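Local coordinates for protein spydx (PDB 2J43) that probably cleaves alpha-1,6-glucosidic links in pullulan and glycogen, this fragment being its pair of family 41 carbohydrate-binding modules, which bind host lung glycogen, at residues 153-158 against 213-218; 191-196 against 200-205. All coordinates share one frame; numbering follows the deposited sequence.

Both contacts sit in the second of the two pullulanase-associated modules, their centres about 10 Å apart. Strands 191-193 and 201-205 are the outermost strands of one mixed sheet, which also holds 156-162 and curls round so that its two ends face each other like the layers of a sandwich. Interaction 2 joins these two strands across a short connection. Interaction 1 reaches much further along the chain, from the turn before strand 156-162 to residues 213-218 near the end of this fragment, so the whole of interaction 2 falls between its two segments. Strand 201-205 works on two sides: Val202 and Val204 face the buried interior, while Phe203 points to interaction 1 on the outside.

Interaction 1 (153-158 against 213-218); sequences GHYGAY and NNPYYI
Apolar packing comes first: Pro215 sets its CB obliquely against the CD1-CE1 bond of the Tyr155 ring. CB is 3.4 Å from both CD1 and CE1 of Tyr155, and CG of Pro215 comes next, nearest CE1. Ring and proline extend in the same direction, flank to flank. Tyr155 reaches this place with CG anti to its carbonyl carbon (chi1 -44°), and CB of the preceding His154 lies over the centre of its ring. Phe203 of strand 201-205 meets the same tyrosine edge-to-face and also touches Pro215.

The polar part runs through water. One water hydrogen-bonds the Tyr217 OH at 2.7 Å and can donate to the Tyr155 O at 3.0 Å; direct approach of those two oxygens stops at 4.2 Å.

Backbone hydrogen bonds shape each partner. Gly153 N hydrogen-bonds to Gly156 O at 2.9 Å, and Tyr217 N to Asn214 O at 3.3 Å. The arrangement is a tight beta-hairpin turn through His154 and Tyr155, against which a type I turn near the end of this fragment, with Pro215 at its second position, packs on the surface of a carbohydrate-binding beta-sandwich module.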
# COMPACT_ATOMS: atom_id res chain seq x y z
N GLY A 153 -8.23 7.61 -6.78
CA GLY A 153 -7.04 6.77 -6.77
C GLY A 153 -7.47 5.33 -7.00
O GLY A 153 -8.63 5.05 -7.40
N HIS A 154 -6.57 4.41 -6.65
CA HIS A 154 -6.82 2.98 -6.79
C HIS A 154 -7.73 2.39 -5.74
O HIS A 154 -8.19 1.29 -5.88
CB HIS A 154 -5.46 2.24 -6.71
CG HIS A 154 -4.50 2.62 -7.79
ND1 HIS A 154 -4.80 2.52 -9.13
CD2 HIS A 154 -3.22 3.08 -7.73
CE1 HIS A 154 -3.76 2.91 -9.85
NE2 HIS A 154 -2.79 3.25 -9.02
N TYR A 155 -7.99 3.12 -4.67
CA TYR A 155 -8.66 2.61 -3.48
C TYR A 155 -9.78 3.55 -3.02
O TYR A 155 -10.03 3.75 -1.77
CB TYR A 155 -7.66 2.47 -2.38
CG TYR A 155 -6.33 1.86 -2.77
CD1 TYR A 155 -6.22 0.51 -3.11
CD2 TYR A 155 -5.18 2.60 -2.73
CE1 TYR A 155 -5.00 -0.02 -3.41
CE2 TYR A 155 -3.95 2.07 -3.04
CZ TYR A 155 -3.86 0.76 -3.34
OH TYR A 155 -2.62 0.25 -3.67
N GLY A 156 -10.42 4.14 -4.04
CA GLY A 156 -11.47 5.12 -3.83
C GLY A 156 -10.92 6.54 -3.93
O GLY A 156 -9.89 6.80 -4.57
N ALA A 157 -11.65 7.48 -3.36
CA ALA A 157 -11.26 8.88 -3.36
C ALA A 157 -10.19 9.03 -2.31
O ALA A 157 -10.07 8.16 -1.45
CB ALA A 157 -12.47 9.75 -3.07
N TYR A 158 -9.42 10.10 -2.35
CA TYR A 158 -8.44 10.32 -1.31
C TYR A 158 -8.08 11.78 -1.09
O TYR A 158 -8.34 12.64 -1.94
CB TYR A 158 -7.15 9.52 -1.58
CG TYR A 158 -6.33 9.99 -2.76
CD1 TYR A 158 -5.44 11.02 -2.63
CD2 TYR A 158 -6.49 9.42 -4.01
CE1 TYR A 158 -4.70 11.47 -3.72
CE2 TYR A 158 -5.73 9.86 -5.13
CZ TYR A 158 -4.85 10.87 -4.96
OH TYR A 158 -4.09 11.35 -6.00
N ASN A 213 -5.15 -0.27 7.79
CA ASN A 213 -3.81 0.10 7.38
C ASN A 213 -3.40 -0.54 6.02
O ASN A 213 -2.25 -0.45 5.63
CB ASN A 213 -2.82 -0.22 8.48
CG ASN A 213 -2.61 -1.70 8.69
OD1 ASN A 213 -2.88 -2.51 7.81
ND2 ASN A 213 -2.15 -2.06 9.88
N ASN A 214 -4.38 -1.10 5.32
CA ASN A 214 -4.19 -1.76 4.04
C ASN A 214 -5.43 -1.75 3.20
O ASN A 214 -6.54 -1.67 3.73
CB ASN A 214 -3.76 -3.23 4.30
CG ASN A 214 -4.82 -4.04 5.03
OD1 ASN A 214 -4.83 -4.08 6.29
ND2 ASN A 214 -5.72 -4.61 4.31
N PRO A 215 -5.27 -1.82 1.88
CA PRO A 215 -6.41 -1.72 0.98
C PRO A 215 -7.27 -2.95 0.85
O PRO A 215 -8.24 -2.91 0.10
CB PRO A 215 -5.75 -1.39 -0.37
CG PRO A 215 -4.45 -2.03 -0.28
CD PRO A 215 -3.99 -1.90 1.14
N TYR A 216 -6.95 -4.01 1.60
CA TYR A 216 -7.74 -5.23 1.64
C TYR A 216 -8.75 -5.18 2.77
O TYR A 216 -9.56 -6.11 2.91
CB TYR A 216 -6.82 -6.45 1.74
CG TYR A 216 -5.87 -6.45 0.59
CD1 TYR A 216 -6.27 -6.84 -0.66
CD2 TYR A 216 -4.57 -5.95 0.74
CE1 TYR A 216 -5.41 -6.79 -1.74
CE2 TYR A 216 -3.72 -5.88 -0.36
CZ TYR A 216 -4.15 -6.28 -1.60
OH TYR A 216 -3.34 -6.20 -2.72
N TYR A 217 -8.72 -4.12 3.58
CA TYR A 217 -9.63 -3.96 4.74
C TYR A 217 -9.51 -5.18 5.69
O TYR A 217 -10.50 -5.69 6.17
CB TYR A 217 -11.09 -3.68 4.32
CG TYR A 217 -11.17 -2.57 3.28
CD1 TYR A 217 -11.01 -1.26 3.66
CD2 TYR A 217 -11.40 -2.84 1.93
CE1 TYR A 217 -11.07 -0.23 2.71
CE2 TYR A 217 -11.48 -1.84 1.00
CZ TYR A 217 -11.26 -0.53 1.41
OH TYR A 217 -11.28 0.47 0.47
N ILE A 218 -8.27 -5.58 5.96
CA ILE A 218 -7.97 -6.62 6.96
C ILE A 218 -7.50 -6.00 8.26
O ILE A 218 -6.53 -5.26 8.29
CB ILE A 218 -6.90 -7.60 6.43
CG1 ILE A 218 -7.32 -8.15 5.06
CG2 ILE A 218 -6.70 -8.78 7.44
CD1 ILE A 218 -8.63 -9.04 5.05
O HOH W 1 -10.31 2.92 1.07

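Interaction 2 (191-196 against 200-205); sequences YLFKEL and TQVFVK
Val202 points one methyl onto the face of the Phe193 ring. Its CG1 lies 3.4 Å from the ring centroid and only 8° off the normal, a CH-pi contact in which all six ring carbons are almost equally far from the methyl, CZ being the nearest at 3.5 Å. On the opposite face of the ring, over its centre, sits the backbone N of Glu195, where the chain curls back after the strand; the ring is therefore held between a methyl and a peptide. Phe193 drops toward its partner with CG anti to its own backbone N (chi1 -171°).

The side chains converge from two strands that face each other across the interior, axes 10.1 Å apart and running roughly antiparallel. That is the face-to-face packing of a beta-sandwich rather than the spacing of hydrogen-bonded neighbours: each strand pairs by backbone with another, 191-193 with 170-176 and 201-205 with 113-119.

Two residues along, Val204 repeats the approach less centrally. Its CG1 stands over one face of the Tyr191 ring but is shifted to the rim, nearest CE1 at 3.5 Å, and the line to the centroid (3.8 Å) leans 21° from the normal. Val204 also touches Phe172, whose ring meets that of Tyr191. The Tyr191 hydroxyl passes beyond the valine to hydrogen-bond the backbone O of Asp208, and the carboxylate of Asp208 forms a salt bridge with Lys205.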
# COMPACT_ATOMS: atom_id res chain seq x y z
N TYR A 191 -12.97 8.40 13.44
CA TYR A 191 -11.84 7.54 13.11
C TYR A 191 -10.60 8.03 13.79
O TYR A 191 -10.28 9.19 13.73
CB TYR A 191 -11.58 7.57 11.61
CG TYR A 191 -12.65 6.98 10.78
CD1 TYR A 191 -12.86 5.64 10.75
CD2 TYR A 191 -13.48 7.79 9.99
CE1 TYR A 191 -13.84 5.07 9.97
CE2 TYR A 191 -14.43 7.27 9.20
CZ TYR A 191 -14.66 5.90 9.18
OH TYR A 191 -15.67 5.43 8.40
N LEU A 192 -9.85 7.12 14.40
CA LEU A 192 -8.63 7.47 15.09
C LEU A 192 -7.51 6.60 14.55
O LEU A 192 -7.69 5.40 14.33
CB LEU A 192 -8.81 7.21 16.60
CG LEU A 192 -8.86 8.40 17.56
CD1 LEU A 192 -9.56 9.69 17.01
CD2 LEU A 192 -9.49 7.96 18.91
N PHE A 193 -6.35 7.21 14.31
CA PHE A 193 -5.19 6.46 13.83
C PHE A 193 -3.93 6.92 14.49
O PHE A 193 -3.61 8.07 14.51
CB PHE A 193 -5.06 6.57 12.31
CG PHE A 193 -4.01 5.65 11.71
CD1 PHE A 193 -4.24 4.28 11.66
CD2 PHE A 193 -2.85 6.16 11.20
CE1 PHE A 193 -3.26 3.44 11.13
CE2 PHE A 193 -1.88 5.33 10.65
CZ PHE A 193 -2.11 3.98 10.61
N LYS A 194 -3.14 5.96 15.00
CA LYS A 194 -1.91 6.31 15.71
C LYS A 194 -0.72 5.41 15.35
O LYS A 194 0.18 5.24 16.17
CB LYS A 194 -2.17 6.24 17.23
CG LYS A 194 -2.69 4.91 17.74
CD LYS A 194 -2.24 4.63 19.19
CE LYS A 194 -3.09 5.32 20.22
NZ LYS A 194 -2.87 4.74 21.60
N GLU A 195 -0.71 4.82 14.16
CA GLU A 195 0.46 4.06 13.68
C GLU A 195 1.19 4.85 12.58
O GLU A 195 1.51 4.32 11.53
CB GLU A 195 0.04 2.67 13.15
CG GLU A 195 -1.08 1.93 13.89
CD GLU A 195 -1.33 0.52 13.35
OE1 GLU A 195 -1.67 0.32 12.14
OE2 GLU A 195 -1.18 -0.43 14.14
N LEU A 196 1.47 6.14 12.81
CA LEU A 196 2.04 6.98 11.74
C LEU A 196 3.48 6.67 11.30
O LEU A 196 3.92 7.16 10.25
CB LEU A 196 1.95 8.46 12.11
CG LEU A 196 0.57 9.04 12.43
CD1 LEU A 196 0.74 10.45 13.03
CD2 LEU A 196 -0.32 9.10 11.20
N THR A 200 1.84 5.51 5.73
CA THR A 200 1.55 6.77 5.09
C THR A 200 0.31 6.72 4.23
O THR A 200 -0.09 7.77 3.72
CB THR A 200 2.69 7.09 4.07
OG1 THR A 200 2.85 5.99 3.13
CG2 THR A 200 4.07 7.25 4.73
N GLN A 201 -0.38 5.59 4.14
CA GLN A 201 -1.81 5.54 3.86
C GLN A 201 -2.67 4.75 4.80
O GLN A 201 -2.21 3.77 5.40
CB GLN A 201 -1.93 4.89 2.45
CG GLN A 201 -1.07 5.56 1.35
CD GLN A 201 -1.45 5.20 -0.08
OE1 GLN A 201 -0.55 4.92 -0.96
NE2 GLN A 201 -2.72 5.22 -0.36
N VAL A 202 -3.92 5.19 4.93
CA VAL A 202 -4.98 4.47 5.56
C VAL A 202 -6.19 4.37 4.67
O VAL A 202 -6.33 5.07 3.64
CB VAL A 202 -5.34 5.05 6.95
CG1 VAL A 202 -4.12 5.00 7.90
CG2 VAL A 202 -5.89 6.44 6.84
N PHE A 203 -7.10 3.48 5.04
CA PHE A 203 -8.18 3.07 4.18
C PHE A 203 -9.43 2.94 5.00
O PHE A 203 -9.44 2.25 6.03
CB PHE A 203 -7.84 1.73 3.51
CG PHE A 203 -6.54 1.78 2.78
CD1 PHE A 203 -6.50 2.01 1.44
CD2 PHE A 203 -5.36 1.66 3.47
CE1 PHE A 203 -5.25 2.15 0.79
CE2 PHE A 203 -4.13 1.76 2.83
CZ PHE A 203 -4.09 2.02 1.48
N VAL A 204 -10.46 3.68 4.60
CA VAL A 204 -11.80 3.58 5.19
C VAL A 204 -12.83 3.40 4.11
O VAL A 204 -12.58 3.68 2.93
CB VAL A 204 -12.17 4.81 6.10
CG1 VAL A 204 -11.39 4.76 7.43
CG2 VAL A 204 -11.96 6.08 5.39
N LYS A 205 -13.99 2.83 4.47
CA LYS A 205 -15.00 2.55 3.49
C LYS A 205 -16.44 2.65 4.02
O LYS A 205 -16.65 2.43 5.21
CB LYS A 205 -14.82 1.11 2.94
CG LYS A 205 -14.81 0.01 3.99
CD LYS A 205 -14.72 -1.38 3.29
CE LYS A 205 -14.64 -2.52 4.25
NZ LYS A 205 -15.92 -2.76 5.04